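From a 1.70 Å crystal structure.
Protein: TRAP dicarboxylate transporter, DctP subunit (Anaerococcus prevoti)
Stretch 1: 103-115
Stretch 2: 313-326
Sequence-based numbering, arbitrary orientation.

Stretch 1 103-115: NDVWEIFNLPYLF
Stretch 2, residues 313-326: EVLERNDKLAPFYD

A recurrent principle of protein packing is that a few polar atoms fix the register of two segments while apolar side chains fill the space beside them. The contact between residues 103-115 and 313-326 of this TRAP transporter DctP subunit, whose touching residues are at least 203 positions apart in sequence, illustrates it, with 563 Å² buried over both sides.

The first stretch opens with an extended Asn-103 (phi/psi -156/132), whose t rotamer brings OD1 to 3.1 Å from Val-105 N as a hydrogen-bond acceptor. A 3-10 segment follows at 104-106, with Glu-107 N donating to Asp-104 O at 3.0 Å; Glu-107 is at -50/-30 and Ile-108 at -52/-47. Leu-111 (-67/133) and Pro-112 (-69/145) are extended, Tyr-113 turns left-handed (52/46), Leu-114 is at -87/-43 and Phe-115 (-100/138) extends again. The second stretch enters as a helix through Arg-317, breaks at Asn-318 (-127/94), passes through a type I turn from Asn-318 to Leu-321, and then enters a second helix that contains Phe-324 and Tyr-325 and continues beyond the stretch. Leu-321 N closes the turn on Asn-318 O at 3.1 Å. Two pairs set the register: Glu-107 CA lies 7.8 Å from Val-314 CA, and Ile-108 CA lies 6.4 Å from Leu-321 CA.

Asn-318 is the polar pivot. Its CB points toward the first stretch, and its t rotamer with chi2 near -10° puts the two ends of the amide to different uses: OD1 accepts from Lys-320 N at 3.1 Å, steadying the turn, while ND2 donates to Glu-107 OE1 at 3.3 Å in a nearly linear bond of 178°. ND2 also lies 3.2 Å from OD1 of Asp-104, a p rotamer. An amide suits this buried site because it offers both a donor and an acceptor. Glu-107 (chi1 m, chi2 t, chi3 -21°) reaches out to meet it, and a water donates both to Glu-107 OE1 at 3.0 Å and to Val-314 O at 2.8 Å, linking the carboxylate to the helix backbone.

Beside this cluster the packing is apolar. Leu-321, m with chi2 t, starts sideways, yet its end approaches the first stretch: CD2 lies 4.0 Å from Val-105 CG2 and 4.0 Å from Ile-108 CB. Val-105 adopts p, and the same CG2 comes within 4.3 Å of Lys-320 CB. Ile-108, chi1 t and chi2 p, has the largest covered area of any residue here; its CG1 packs 4.1 Å from Phe-324 CB and its CD1 4.3 Å from Tyr-325 CB. A long, branched, unpolar side chain can thus touch the turn and the second helix together.

Leu-111, m with chi2 t, spans both helical parts of the partner. Its CD2 meets Val-314 CG1 (Val-314 is t) at 3.8 Å, whereas its CD1 lies 4.2 Å from Tyr-325 CD1. Tyr-325 has its CB sideways, but with chi1 t the end of its side chain comes nearer the first stretch; chi2 of 81° sets the ring's tilt. Leu-114, chi1 t and chi2 p, likewise starts sideways, and its CD1 closes to 3.6 Å from Tyr-325 CE1, approaching the ring obliquely.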

# COMPACT_ATOMS: atom_id res chain seq x y z
N ASN A 103 -9.26 0.66 12.03
CA ASN A 103 -10.69 0.89 11.83
C ASN A 103 -11.14 0.04 10.67
O ASN A 103 -10.50 0.03 9.61
CB ASN A 103 -10.99 2.36 11.55
CG ASN A 103 -12.48 2.68 11.60
OD1 ASN A 103 -13.25 2.31 10.72
ND2 ASN A 103 -12.87 3.42 12.63
N ASP A 104 -12.25 -0.67 10.84
CA ASP A 104 -12.66 -1.64 9.84
C ASP A 104 -13.08 -1.04 8.49
O ASP A 104 -13.11 -1.76 7.50
CB ASP A 104 -13.77 -2.55 10.38
CG ASP A 104 -15.10 -1.84 10.62
OD1 ASP A 104 -15.32 -0.69 10.17
OD2 ASP A 104 -15.97 -2.46 11.27
N VAL A 105 -13.41 0.24 8.44
CA VAL A 105 -13.86 0.80 7.17
C VAL A 105 -12.73 0.82 6.12
O VAL A 105 -13.00 0.85 4.92
CB VAL A 105 -14.51 2.18 7.32
CG1 VAL A 105 -13.48 3.28 7.40
CG2 VAL A 105 -15.46 2.43 6.15
N TRP A 106 -11.48 0.80 6.56
CA TRP A 106 -10.37 0.77 5.58
C TRP A 106 -10.39 -0.52 4.74
O TRP A 106 -9.78 -0.60 3.67
CB TRP A 106 -9.01 0.92 6.23
CG TRP A 106 -8.75 2.20 6.94
CD1 TRP A 106 -8.95 2.44 8.27
CD2 TRP A 106 -8.21 3.40 6.40
NE1 TRP A 106 -8.57 3.71 8.59
CE2 TRP A 106 -8.12 4.33 7.46
CE3 TRP A 106 -7.78 3.79 5.13
CZ2 TRP A 106 -7.62 5.62 7.28
CZ3 TRP A 106 -7.30 5.07 4.95
CH2 TRP A 106 -7.22 5.97 6.03
N GLU A 107 -11.10 -1.54 5.24
CA GLU A 107 -11.24 -2.83 4.56
C GLU A 107 -11.64 -2.68 3.12
O GLU A 107 -11.35 -3.56 2.32
CB GLU A 107 -12.37 -3.64 5.20
CG GLU A 107 -11.99 -4.35 6.43
CD GLU A 107 -13.19 -4.96 7.13
OE1 GLU A 107 -14.37 -4.51 6.92
OE2 GLU A 107 -12.93 -5.87 7.94
N ILE A 108 -12.38 -1.63 2.80
CA ILE A 108 -12.92 -1.47 1.44
C ILE A 108 -11.85 -1.61 0.35
O ILE A 108 -12.05 -2.33 -0.64
CB ILE A 108 -13.72 -0.14 1.30
CG1 ILE A 108 -14.34 -0.02 -0.09
CG2 ILE A 108 -12.86 1.09 1.58
CD1 ILE A 108 -15.38 -1.02 -0.38
N PHE A 109 -10.72 -0.95 0.53
CA PHE A 109 -9.68 -0.97 -0.52
C PHE A 109 -8.77 -2.20 -0.45
O PHE A 109 -7.85 -2.33 -1.26
CB PHE A 109 -8.83 0.30 -0.50
CG PHE A 109 -9.61 1.57 -0.60
CD1 PHE A 109 -10.57 1.74 -1.59
CD2 PHE A 109 -9.38 2.60 0.29
CE1 PHE A 109 -11.28 2.92 -1.66
CE2 PHE A 109 -10.10 3.78 0.20
CZ PHE A 109 -11.05 3.93 -0.75
N ASN A 110 -9.00 -3.08 0.50
CA ASN A 110 -8.27 -4.35 0.60
C ASN A 110 -8.98 -5.52 -0.06
O ASN A 110 -8.45 -6.63 -0.10
CB ASN A 110 -7.98 -4.69 2.06
CG ASN A 110 -7.07 -3.67 2.71
OD1 ASN A 110 -6.26 -3.05 2.01
ND2 ASN A 110 -7.23 -3.45 4.00
N LEU A 111 -10.17 -5.28 -0.62
CA LEU A 111 -10.92 -6.34 -1.27
C LEU A 111 -10.19 -6.81 -2.53
O LEU A 111 -9.77 -5.99 -3.33
CB LEU A 111 -12.32 -5.86 -1.64
CG LEU A 111 -13.24 -5.51 -0.46
CD1 LEU A 111 -14.57 -4.94 -0.96
CD2 LEU A 111 -13.45 -6.75 0.39
N PRO A 112 -10.05 -8.12 -2.72
CA PRO A 112 -9.45 -8.64 -3.95
C PRO A 112 -10.33 -8.41 -5.17
O PRO A 112 -11.57 -8.45 -5.08
CB PRO A 112 -9.33 -10.14 -3.69
CG PRO A 112 -9.57 -10.32 -2.23
CD PRO A 112 -10.43 -9.20 -1.79
N TYR A 113 -9.67 -8.15 -6.30
CA TYR A 113 -10.34 -7.99 -7.58
C TYR A 113 -11.47 -6.98 -7.49
O TYR A 113 -12.57 -7.20 -8.00
CB TYR A 113 -10.80 -9.34 -8.09
CG TYR A 113 -9.64 -10.26 -8.31
CD1 TYR A 113 -8.74 -10.01 -9.34
CD2 TYR A 113 -9.40 -11.34 -7.48
CE1 TYR A 113 -7.65 -10.84 -9.54
CE2 TYR A 113 -8.32 -12.17 -7.68
CZ TYR A 113 -7.44 -11.91 -8.71
OH TYR A 113 -6.34 -12.72 -8.90
N LEU A 114 -11.16 -5.87 -6.85
CA LEU A 114 -12.13 -4.82 -6.61
C LEU A 114 -12.18 -3.88 -7.79
O LEU A 114 -13.26 -3.50 -8.25
CB LEU A 114 -11.78 -4.06 -5.34
CG LEU A 114 -12.61 -2.82 -5.06
CD1 LEU A 114 -14.06 -3.23 -4.82
CD2 LEU A 114 -12.03 -2.08 -3.86
N PHE A 115 -11.01 -3.51 -8.31
CA PHE A 115 -10.97 -2.52 -9.40
C PHE A 115 -10.81 -3.14 -10.78
O PHE A 115 -10.01 -4.07 -10.97
CB PHE A 115 -9.84 -1.54 -9.16
CG PHE A 115 -9.93 -0.83 -7.84
CD1 PHE A 115 -10.92 0.11 -7.62
CD2 PHE A 115 -9.02 -1.08 -6.84
CE1 PHE A 115 -11.01 0.77 -6.41
CE2 PHE A 115 -9.09 -0.43 -5.63
CZ PHE A 115 -10.10 0.51 -5.42
N GLU A 313 -18.23 -11.91 2.30
CA GLU A 313 -18.15 -11.97 3.75
C GLU A 313 -17.90 -10.59 4.33
O GLU A 313 -18.48 -10.21 5.33
CB GLU A 313 -16.99 -12.89 4.17
CG GLU A 313 -17.25 -14.36 3.96
CD GLU A 313 -15.98 -15.22 3.99
OE1 GLU A 313 -14.92 -14.75 4.46
OE2 GLU A 313 -16.06 -16.38 3.54
N VAL A 314 -16.98 -9.86 3.71
CA VAL A 314 -16.57 -8.56 4.24
C VAL A 314 -17.73 -7.60 4.13
O VAL A 314 -18.04 -6.86 5.07
CB VAL A 314 -15.33 -8.03 3.51
CG1 VAL A 314 -15.11 -6.54 3.77
CG2 VAL A 314 -14.10 -8.83 3.91
N LEU A 315 -18.41 -7.60 2.98
CA LEU A 315 -19.52 -6.68 2.79
C LEU A 315 -20.68 -7.00 3.72
O LEU A 315 -21.33 -6.10 4.27
CB LEU A 315 -20.00 -6.71 1.34
CG LEU A 315 -19.04 -6.12 0.31
CD1 LEU A 315 -19.61 -6.25 -1.10
CD2 LEU A 315 -18.71 -4.66 0.60
N GLU A 316 -20.95 -8.29 3.91
CA GLU A 316 -22.06 -8.71 4.77
C GLU A 316 -21.82 -8.31 6.22
O GLU A 316 -22.77 -8.01 6.94
CB GLU A 316 -22.28 -10.22 4.72
CG GLU A 316 -23.02 -10.70 3.50
CD GLU A 316 -22.97 -12.21 3.31
OE1 GLU A 316 -22.14 -12.88 3.97
OE2 GLU A 316 -23.77 -12.73 2.50
N ARG A 317 -20.57 -8.33 6.65
CA ARG A 317 -20.26 -8.09 8.05
C ARG A 317 -20.18 -6.61 8.38
O ARG A 317 -20.39 -6.22 9.52
CB ARG A 317 -18.96 -8.80 8.44
CG ARG A 317 -19.15 -10.31 8.44
CD ARG A 317 -17.88 -11.12 8.67
NE ARG A 317 -18.15 -12.55 8.48
CZ ARG A 317 -17.23 -13.46 8.17
NH1 ARG A 317 -17.59 -14.73 8.02
NH2 ARG A 317 -15.96 -13.12 8.01
N ASN A 318 -19.90 -5.79 7.38
CA ASN A 318 -19.67 -4.37 7.61
C ASN A 318 -20.57 -3.53 6.70
O ASN A 318 -20.23 -3.25 5.55
CB ASN A 318 -18.22 -4.02 7.35
CG ASN A 318 -17.90 -2.63 7.78
OD1 ASN A 318 -18.79 -1.85 8.10
ND2 ASN A 318 -16.62 -2.28 7.77
N ASP A 319 -21.72 -3.13 7.21
CA ASP A 319 -22.68 -2.42 6.36
C ASP A 319 -22.29 -0.98 6.04
O ASP A 319 -22.97 -0.32 5.26
CB ASP A 319 -24.12 -2.50 6.90
CG ASP A 319 -24.30 -1.84 8.23
OD1 ASP A 319 -23.47 -1.00 8.60
OD2 ASP A 319 -25.30 -2.16 8.91
N LYS A 320 -21.18 -0.50 6.58
CA LYS A 320 -20.68 0.80 6.15
C LYS A 320 -20.17 0.76 4.71
O LYS A 320 -20.08 1.78 4.04
CB LYS A 320 -19.53 1.24 7.05
CG LYS A 320 -19.98 1.74 8.41
CD LYS A 320 -18.75 2.11 9.25
CE LYS A 320 -19.12 2.44 10.69
NZ LYS A 320 -19.82 3.75 10.80
N LEU A 321 -19.82 -0.43 4.23
CA LEU A 321 -19.05 -0.53 3.01
C LEU A 321 -19.86 -0.44 1.71
O LEU A 321 -19.37 0.06 0.71
CB LEU A 321 -18.25 -1.84 3.00
CG LEU A 321 -17.26 -2.07 4.14
CD1 LEU A 321 -16.53 -3.40 3.92
CD2 LEU A 321 -16.26 -0.94 4.24
N ALA A 322 -21.08 -0.94 1.74
CA ALA A 322 -21.89 -1.06 0.53
C ALA A 322 -21.90 0.22 -0.32
O ALA A 322 -21.73 0.16 -1.53
CB ALA A 322 -23.31 -1.49 0.88
N PRO A 323 -22.13 1.39 0.29
CA PRO A 323 -22.24 2.57 -0.58
C PRO A 323 -20.91 2.96 -1.25
O PRO A 323 -20.91 3.50 -2.36
CB PRO A 323 -22.74 3.67 0.37
CG PRO A 323 -22.42 3.18 1.71
CD PRO A 323 -22.49 1.69 1.68
N PHE A 324 -19.79 2.66 -0.59
CA PHE A 324 -18.47 2.86 -1.18
C PHE A 324 -18.26 1.87 -2.32
O PHE A 324 -17.79 2.23 -3.41
CB PHE A 324 -17.37 2.70 -0.13
CG PHE A 324 -17.45 3.73 0.95
CD1 PHE A 324 -16.91 5.00 0.78
CD2 PHE A 324 -18.09 3.44 2.14
CE1 PHE A 324 -16.98 5.94 1.78
CE2 PHE A 324 -18.18 4.39 3.14
CZ PHE A 324 -17.64 5.65 2.95
N TYR A 325 -18.61 0.62 -2.06
CA TYR A 325 -18.55 -0.42 -3.09
C TYR A 325 -19.39 -0.04 -4.31
O TYR A 325 -18.92 -0.20 -5.44
CB TYR A 325 -19.01 -1.74 -2.51
CG TYR A 325 -18.79 -2.94 -3.41
CD1 TYR A 325 -17.55 -3.56 -3.50
CD2 TYR A 325 -19.84 -3.47 -4.14
CE1 TYR A 325 -17.36 -4.67 -4.31
CE2 TYR A 325 -19.66 -4.59 -4.94
CZ TYR A 325 -18.44 -5.18 -5.02
OH TYR A 325 -18.31 -6.28 -5.85
N ASP A 326 -20.61 0.46 -4.09
CA ASP A 326 -21.47 0.91 -5.20
C ASP A 326 -20.79 1.98 -6.04
O ASP A 326 -20.85 1.95 -7.27
CB ASP A 326 -22.80 1.47 -4.69
CG ASP A 326 -23.67 0.43 -4.02
OD1 ASP A 326 -23.49 -0.78 -4.27
OD2 ASP A 326 -24.54 0.85 -3.23
O HOH W 1 -16.26 -6.83 7.23